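Local atomic coordinates of ORF10 (Moritella marina, PDB entry 6RIW), a protein that carries the ketosynthase and chain length factor domains of a polyunsaturated fatty acid synthase, where it probably catalyses chain extension by 3-oxoacyl-ACP synthesis. Residues 246-258 / 330-343. Sequence-based numbering, arbitrary orientation.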
# COMPACT_ATOMS: atom_id res chain seq x y z
N VAL A 246 5.95 -6.51 28.82
CA VAL A 246 4.72 -5.83 29.24
C VAL A 246 4.25 -4.93 28.11
O VAL A 246 4.86 -3.89 27.82
CB VAL A 246 4.92 -5.03 30.54
CG1 VAL A 246 3.65 -4.27 30.88
CG2 VAL A 246 5.30 -5.96 31.68
N HIS A 247 3.13 -5.32 27.49
CA HIS A 247 2.43 -4.51 26.49
C HIS A 247 1.12 -4.04 27.13
O HIS A 247 0.17 -4.82 27.24
CB HIS A 247 2.18 -5.30 25.21
CG HIS A 247 1.07 -4.75 24.36
ND1 HIS A 247 1.11 -3.49 23.80
CD2 HIS A 247 -0.12 -5.28 24.00
CE1 HIS A 247 -0.01 -3.27 23.13
NE2 HIS A 247 -0.77 -4.34 23.24
N ALA A 248 1.08 -2.78 27.55
CA ALA A 248 -0.03 -2.29 28.37
C ALA A 248 -0.27 -0.82 28.07
O ALA A 248 0.28 0.06 28.75
CB ALA A 248 0.25 -2.50 29.86
N PRO A 249 -1.09 -0.53 27.07
CA PRO A 249 -1.34 0.88 26.71
C PRO A 249 -1.79 1.68 27.92
O PRO A 249 -2.64 1.24 28.70
CB PRO A 249 -2.45 0.78 25.65
CG PRO A 249 -2.27 -0.60 25.05
CD PRO A 249 -1.82 -1.47 26.21
N PHE A 250 -1.20 2.86 28.08
CA PHE A 250 -1.42 3.86 29.14
C PHE A 250 -0.74 3.48 30.46
O PHE A 250 -0.79 4.28 31.40
CB PHE A 250 -2.91 4.12 29.42
CG PHE A 250 -3.61 4.87 28.32
CD1 PHE A 250 -3.12 6.08 27.87
CD2 PHE A 250 -4.76 4.35 27.74
CE1 PHE A 250 -3.78 6.79 26.86
CE2 PHE A 250 -5.41 5.04 26.73
CZ PHE A 250 -4.91 6.27 26.29
N ASP A 251 -0.11 2.31 30.57
CA ASP A 251 0.45 1.87 31.84
C ASP A 251 1.92 2.27 31.95
O ASP A 251 2.68 2.16 30.99
CB ASP A 251 0.31 0.35 32.00
CG ASP A 251 0.65 -0.12 33.42
OD1 ASP A 251 1.86 -0.23 33.74
OD2 ASP A 251 -0.29 -0.37 34.21
N GLN A 252 2.30 2.75 33.15
CA GLN A 252 3.67 3.19 33.39
C GLN A 252 4.70 2.10 33.08
O GLN A 252 5.84 2.42 32.72
CB GLN A 252 3.84 3.62 34.85
CG GLN A 252 3.09 4.87 35.27
CD GLN A 252 3.30 5.19 36.74
OE1 GLN A 252 4.37 4.92 37.30
NE2 GLN A 252 2.28 5.74 37.39
N ASN A 253 4.33 0.83 33.23
CA ASN A 253 5.29 -0.26 33.09
C ASN A 253 5.40 -0.80 31.67
O ASN A 253 6.25 -1.66 31.41
CB ASN A 253 4.94 -1.41 34.05
CG ASN A 253 4.82 -0.96 35.50
OD1 ASN A 253 5.83 -0.70 36.16
ND2 ASN A 253 3.59 -0.87 36.00
N SER A 254 4.54 -0.33 30.76
CA SER A 254 4.59 -0.77 29.37
C SER A 254 5.91 -0.37 28.73
O SER A 254 6.36 0.77 28.86
CB SER A 254 3.43 -0.16 28.58
OG SER A 254 3.30 -0.79 27.30
N GLN A 255 6.54 -1.30 28.02
CA GLN A 255 7.79 -0.97 27.34
C GLN A 255 7.73 -1.14 25.82
O GLN A 255 8.77 -1.06 25.17
CB GLN A 255 8.93 -1.80 27.92
CG GLN A 255 9.27 -1.35 29.33
CD GLN A 255 10.52 -2.01 29.87
OE1 GLN A 255 11.03 -2.97 29.29
NE2 GLN A 255 11.02 -1.49 30.99
N GLY A 256 6.55 -1.33 25.24
CA GLY A 256 6.47 -1.59 23.82
C GLY A 256 5.10 -2.08 23.43
O GLY A 256 4.16 -2.07 24.23
N LEU A 257 5.00 -2.51 22.18
CA LEU A 257 3.75 -3.01 21.62
C LEU A 257 3.90 -4.47 21.21
O LEU A 257 5.01 -4.99 21.05
CB LEU A 257 3.30 -2.16 20.40
CG LEU A 257 4.28 -2.05 19.21
CD1 LEU A 257 4.24 -3.26 18.25
CD2 LEU A 257 3.96 -0.78 18.42
N PHE A 258 2.75 -5.12 21.03
CA PHE A 258 2.63 -6.34 20.25
C PHE A 258 1.83 -6.02 18.99
O PHE A 258 0.86 -5.24 19.05
CB PHE A 258 1.91 -7.45 21.02
CG PHE A 258 2.59 -7.88 22.29
CD1 PHE A 258 3.97 -7.82 22.43
CD2 PHE A 258 1.83 -8.38 23.34
CE1 PHE A 258 4.60 -8.25 23.62
CE2 PHE A 258 2.44 -8.81 24.53
CZ PHE A 258 3.82 -8.73 24.67
N CYS A 330 -8.10 6.11 21.90
CA CYS A 330 -6.78 6.65 21.61
C CYS A 330 -5.97 5.71 20.73
O CYS A 330 -6.26 4.52 20.61
CB CYS A 330 -6.00 6.91 22.90
SG CYS A 330 -6.80 8.16 23.91
N HIS A 331 -4.91 6.28 20.16
CA HIS A 331 -3.97 5.48 19.38
C HIS A 331 -3.14 4.56 20.27
O HIS A 331 -2.79 3.44 19.86
CB HIS A 331 -3.09 6.41 18.56
CG HIS A 331 -1.93 5.73 17.90
ND1 HIS A 331 -2.09 4.87 16.84
CD2 HIS A 331 -0.61 5.77 18.16
CE1 HIS A 331 -0.91 4.41 16.47
NE2 HIS A 331 0.01 4.94 17.26
N ALA A 332 -2.84 5.02 21.51
CA ALA A 332 -2.03 4.34 22.53
C ALA A 332 -1.67 2.88 22.26
O ALA A 332 -2.48 1.99 22.52
CB ALA A 332 -2.75 4.41 23.88
N THR A 333 -0.45 2.63 21.81
CA THR A 333 -0.02 1.29 21.46
C THR A 333 0.68 0.57 22.60
O THR A 333 0.93 -0.63 22.48
CB THR A 333 0.97 1.33 20.30
OG1 THR A 333 2.15 2.01 20.74
CG2 THR A 333 0.37 2.03 19.09
N GLY A 334 1.06 1.27 23.66
CA GLY A 334 1.91 0.72 24.69
C GLY A 334 3.36 1.15 24.60
O GLY A 334 4.13 0.92 25.55
N THR A 335 3.76 1.76 23.48
CA THR A 335 5.11 2.32 23.38
C THR A 335 5.21 3.57 24.25
O THR A 335 4.37 4.47 24.12
CB THR A 335 5.46 2.66 21.92
OG1 THR A 335 5.29 1.49 21.11
CG2 THR A 335 6.90 3.13 21.81
N PRO A 336 6.22 3.66 25.13
CA PRO A 336 6.27 4.80 26.07
C PRO A 336 6.32 6.15 25.38
O PRO A 336 5.53 7.05 25.71
CB PRO A 336 7.55 4.53 26.88
CG PRO A 336 7.78 3.06 26.77
CD PRO A 336 7.30 2.69 25.38
N LYS A 337 7.22 6.32 24.41
CA LYS A 337 7.35 7.61 23.73
C LYS A 337 6.01 8.04 23.13
O LYS A 337 5.57 9.17 23.33
CB LYS A 337 8.42 7.53 22.64
CG LYS A 337 9.18 8.83 22.43
CD LYS A 337 8.56 9.68 21.32
CE LYS A 337 9.36 10.96 21.04
NZ LYS A 337 8.90 12.16 21.84
N GLY A 338 5.33 7.11 22.45
CA GLY A 338 4.06 7.45 21.80
C GLY A 338 2.91 7.68 22.77
O GLY A 338 2.07 8.55 22.55
N ASP A 339 2.84 6.88 23.84
CA ASP A 339 1.78 7.08 24.82
C ASP A 339 1.88 8.47 25.44
O ASP A 339 0.87 9.18 25.57
CB ASP A 339 1.83 5.99 25.90
CG ASP A 339 1.33 4.60 25.40
OD1 ASP A 339 1.15 4.38 24.16
OD2 ASP A 339 1.14 3.70 26.28
N ASN A 340 3.10 8.90 25.78
CA ASN A 340 3.28 10.20 26.43
C ASN A 340 3.04 11.36 25.46
O ASN A 340 2.48 12.40 25.86
CB ASN A 340 4.69 10.31 27.03
CG ASN A 340 4.86 9.43 28.26
OD1 ASN A 340 4.40 9.77 29.34
ND2 ASN A 340 5.52 8.28 28.09
N VAL A 341 3.45 11.22 24.20
CA VAL A 341 3.20 12.28 23.23
C VAL A 341 1.71 12.46 23.00
O VAL A 341 1.22 13.60 22.95
CB VAL A 341 3.95 12.01 21.91
CG1 VAL A 341 3.49 13.00 20.83
CG2 VAL A 341 5.46 12.16 22.10
N GLU A 342 0.96 11.36 22.85
CA GLU A 342 -0.48 11.49 22.64
C GLU A 342 -1.16 12.11 23.86
O GLU A 342 -2.10 12.91 23.71
CB GLU A 342 -1.11 10.12 22.32
CG GLU A 342 -2.65 10.18 22.18
CD GLU A 342 -3.28 8.89 21.64
OE1 GLU A 342 -2.66 7.81 21.77
OE2 GLU A 342 -4.40 8.96 21.07
N LEU A 343 -0.71 11.77 25.07
CA LEU A 343 -1.29 12.39 26.26
C LEU A 343 -0.98 13.88 26.31
O LEU A 343 -1.81 14.68 26.73
CB LEU A 343 -0.80 11.68 27.53
CG LEU A 343 -1.45 10.33 27.81
CD1 LEU A 343 -0.65 9.52 28.85
CD2 LEU A 343 -2.89 10.52 28.24
O HOH W 1 2.87 3.45 28.18
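Cys330 meets the Phe250 ring at its edge, SG lying near the ring plane 3.6 Å from CZ. Ala332 takes one face of the same ring: its CB stands 3.9 Å from the centroid, 18° off the normal, a CH-pi contact, and it also touches Pro249 CB. Glu342 holds the chain here, OE2 accepting from His331 N and OE1 from Ala332 N, each on its syn lone pair. Residues 331-335, His-Ala-Thr-Gly-Thr, match the HxTGT motif of ketosynthases. Thr333 packs its CB against Leu257, and its OG1 accepts from Thr335 N in an ST turn. At Gly334 the two backbones draw nearest, its CA 3.8 Å from Pro249 CA. Ser254 OG donates a short hydrogen bond to Gly334 O (2.6 Å), in the carbonyl plane on a lone pair. That hydroxyl, swung anti to its own backbone N (chi1 -168°), also accepts from Ala248 N and so ties the loop to itself. Pro336 opens the helix with CG 3.4 Å from Ser254 O. One turn on, the carboxylate oxygens of Asp339 serve different segments: OD1 accepts from Gly334 N, while OD2 takes Phe250 N, within the type II turn Ala248-Asp251, at 3.1 Å, nearly straight (169°) but from above the carboxylate plane, and a water bridges OD2 to Asp251 O. Leu343 CD2 reaches Phe250 CE1 at 4.1 Å. The contact thus fastens the loop between helix 228-237 and strand 259-270 of the N-terminal ketosynthase-family domain to loop 330-335, which leaves strand 327-329, and to the first turns of helix 336-350, with helix 363-366 touching Pro249 and Thr333, and Glu342 resting on strand 432-439.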